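Local atomic coordinates of endoglucanase (Humicola insolens, PDB entry 1DYS), a protein that hydrolyses internal beta-1,4-glucosidic linkages of cellulose as a family 6 glycoside hydrolase endoglucanase, contributing to the recycling of plant biomass. Residues F50-N55 and V307-G312. Residues are numbered along the deposited sequence; the frame is centred on the assembly and turned at random.
Sequences FYWISN and VWVKPG
W52 points its indole N-H at the carbonyl of V309, with NE1 2.8 Å from V309 O and an N-H...O angle of 166°. The oxygen sits almost in the indole plane, at the ring's edge, but the donor comes in well above the plane of the carbonyl. With CG anti to the carbonyl carbon (chi1 -71°), the W52 ring lies beside its own backbone N, on the side of the 307-312 loop, and chi2 near 65° turns the N-H edge to V309 O. Beside the bond, P311 lays its CD 3.6 Å from W52 NE1, and on the benzo side V309 CG1 comes within 4.0 Å of W52 CZ2.

V309 works in two directions. While V309 CG1 is shared between W52 and the CB of F50, V309 CG2 rests over one face of the F50 ring, 4.2 Å from its centroid and offset toward the rim, a CH-pi contact. On the CD1-CE1 side of that ring, the rim nearer V309 CG2, F50 CE1 meets V307 CB obliquely at 4.0 Å. Backbone joins in through F50 N, which donates to W308 O at 3.0 Å.

The contact joins the start and middle of strand 51-53 to the loop that follows strand 303-307, in the distorted barrel of family 6. D266 takes the N-H groups of V309 and K310 on its carboxylate, while K310 NZ is hydrogen-bonded to E314 O and forms a salt bridge with D316. W52 and K310 are both probable substrate-binding residues, so fixing the indole's rotation by a nearly straight bond to the loop backbone would hold this sugar-binding surface in shape.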
loop_
_atom_site.group_PDB
_atom_site.type_symbol
_atom_site.label_atom_id
_atom_site.label_comp_id
_atom_site.label_asym_id
_atom_site.label_seq_id
_atom_site.Cartn_x
_atom_site.Cartn_y
_atom_site.Cartn_z
ATOM N N PHE A 50 -0.976 -13.104 14.882
ATOM C CA PHE A 50 -2.254 -12.711 14.300
ATOM C C PHE A 50 -2.194 -12.554 12.782
ATOM O O PHE A 50 -1.144 -12.351 12.165
ATOM C CB PHE A 50 -2.571 -11.295 14.848
ATOM C CG PHE A 50 -3.189 -11.307 16.208
ATOM C CD1 PHE A 50 -2.603 -11.976 17.261
ATOM C CD2 PHE A 50 -4.392 -10.651 16.426
ATOM C CE1 PHE A 50 -3.194 -11.988 18.499
ATOM C CE2 PHE A 50 -5.018 -10.676 17.667
ATOM C CZ PHE A 50 -4.407 -11.346 18.735
ATOM N N TYR A 51 -3.390 -12.677 12.197
ATOM C CA TYR A 51 -3.621 -12.410 10.763
ATOM C C TYR A 51 -4.142 -10.987 10.603
ATOM O O TYR A 51 -5.148 -10.615 11.247
ATOM C CB TYR A 51 -4.725 -13.375 10.295
ATOM C CG TYR A 51 -4.343 -14.840 10.160
ATOM C CD1 TYR A 51 -4.260 -15.607 11.323
ATOM C CD2 TYR A 51 -4.124 -15.464 8.955
ATOM C CE1 TYR A 51 -3.941 -16.945 11.297
ATOM C CE2 TYR A 51 -3.807 -16.819 8.905
ATOM C CZ TYR A 51 -3.707 -17.543 10.078
ATOM O OH TYR A 51 -3.379 -18.880 10.002
ATOM N N TRP A 52 -3.511 -10.181 9.754
ATOM C CA TRP A 52 -3.918 -8.823 9.525
ATOM C C TRP A 52 -4.905 -8.687 8.364
ATOM O O TRP A 52 -4.595 -9.012 7.226
ATOM C CB TRP A 52 -2.709 -7.936 9.234
ATOM C CG TRP A 52 -1.862 -7.699 10.462
ATOM C CD1 TRP A 52 -1.145 -8.620 11.174
ATOM C CD2 TRP A 52 -1.689 -6.437 11.142
ATOM N NE1 TRP A 52 -0.476 -8.022 12.207
ATOM C CE2 TRP A 52 -0.813 -6.679 12.205
ATOM C CE3 TRP A 52 -2.180 -5.145 10.917
ATOM C CZ2 TRP A 52 -0.403 -5.644 13.067
ATOM C CZ3 TRP A 52 -1.779 -4.128 11.774
ATOM C CH2 TRP A 52 -0.883 -4.389 12.835
ATOM N N ILE A 53 -6.081 -8.179 8.762
ATOM C CA ILE A 53 -7.159 -8.032 7.750
ATOM C C ILE A 53 -7.214 -6.559 7.379
ATOM O O ILE A 53 -8.108 -5.801 7.831
ATOM C CB ILE A 53 -8.497 -8.544 8.285
ATOM C CG1 ILE A 53 -8.453 -9.942 8.902
ATOM C CG2 ILE A 53 -9.475 -8.597 7.075
ATOM C CD1 ILE A 53 -7.692 -11.023 8.188
ATOM N N SER A 54 -6.155 -6.128 6.708
ATOM C CA SER A 54 -5.846 -4.708 6.514
ATOM C C SER A 54 -6.598 -4.025 5.394
ATOM O O SER A 54 -6.342 -2.854 5.123
ATOM C CB SER A 54 -4.331 -4.532 6.354
ATOM O OG SER A 54 -3.636 -5.155 7.454
ATOM N N ASN A 55 -7.454 -4.734 4.694
ATOM C CA ASN A 55 -8.276 -4.159 3.630
ATOM C C ASN A 55 -9.315 -5.195 3.203
ATOM O O ASN A 55 -9.350 -6.330 3.698
ATOM C CB ASN A 55 -7.459 -3.663 2.449
ATOM C CG ASN A 55 -6.563 -4.764 1.945
ATOM O OD1 ASN A 55 -6.995 -5.829 1.514
ATOM N ND2 ASN A 55 -5.257 -4.513 2.085
ATOM N N VAL A 307 1.189 -12.029 23.232
ATOM C CA VAL A 307 0.948 -12.556 21.902
ATOM C C VAL A 307 1.941 -11.965 20.901
ATOM O O VAL A 307 2.788 -11.106 21.248
ATOM C CB VAL A 307 -0.506 -12.223 21.421
ATOM C CG1 VAL A 307 -1.526 -12.939 22.304
ATOM C CG2 VAL A 307 -0.680 -10.703 21.455
ATOM N N TRP A 308 1.981 -12.471 19.673
ATOM C CA TRP A 308 2.660 -11.822 18.550
ATOM C C TRP A 308 1.556 -11.340 17.578
ATOM O O TRP A 308 0.702 -12.128 17.128
ATOM C CB TRP A 308 3.636 -12.677 17.768
ATOM C CG TRP A 308 4.899 -13.080 18.441
ATOM C CD1 TRP A 308 5.221 -12.932 19.745
ATOM C CD2 TRP A 308 6.022 -13.679 17.787
ATOM N NE1 TRP A 308 6.513 -13.405 19.970
ATOM C CE2 TRP A 308 7.003 -13.873 18.790
ATOM C CE3 TRP A 308 6.289 -14.070 16.464
ATOM C CZ2 TRP A 308 8.222 -14.485 18.462
ATOM C CZ3 TRP A 308 7.490 -14.665 16.159
ATOM C CH2 TRP A 308 8.456 -14.839 17.163
ATOM N N VAL A 309 1.594 -10.025 17.308
ATOM C CA VAL A 309 0.564 -9.476 16.405
ATOM C C VAL A 309 1.248 -9.029 15.118
ATOM O O VAL A 309 0.938 -9.553 14.075
ATOM C CB VAL A 309 -0.147 -8.325 17.129
ATOM C CG1 VAL A 309 -1.316 -7.852 16.266
ATOM C CG2 VAL A 309 -0.644 -8.719 18.516
ATOM N N LYS A 310 2.192 -8.050 15.183
ATOM C CA LYS A 310 2.902 -7.716 13.947
ATOM C C LYS A 310 3.748 -8.899 13.524
ATOM O O LYS A 310 4.464 -9.487 14.353
ATOM C CB LYS A 310 3.870 -6.575 14.293
ATOM C CG LYS A 310 4.965 -6.255 13.306
ATOM C CD LYS A 310 4.442 -5.579 12.043
ATOM C CE LYS A 310 5.596 -5.588 11.036
ATOM N NZ LYS A 310 5.216 -4.725 9.849
ATOM N N PRO A 311 3.763 -9.234 12.273
ATOM C CA PRO A 311 4.616 -10.327 11.751
ATOM C C PRO A 311 6.045 -9.842 11.564
ATOM O O PRO A 311 6.296 -9.167 10.554
ATOM C CB PRO A 311 4.013 -10.777 10.417
ATOM C CG PRO A 311 2.621 -10.147 10.507
ATOM C CD PRO A 311 2.860 -8.811 11.207
ATOM N N GLY A 312 6.967 -10.092 12.482
ATOM C CA GLY A 312 8.317 -9.585 12.393
ATOM C C GLY A 312 9.012 -10.208 11.179
ATOM O O GLY A 312 9.054 -11.434 11.056
#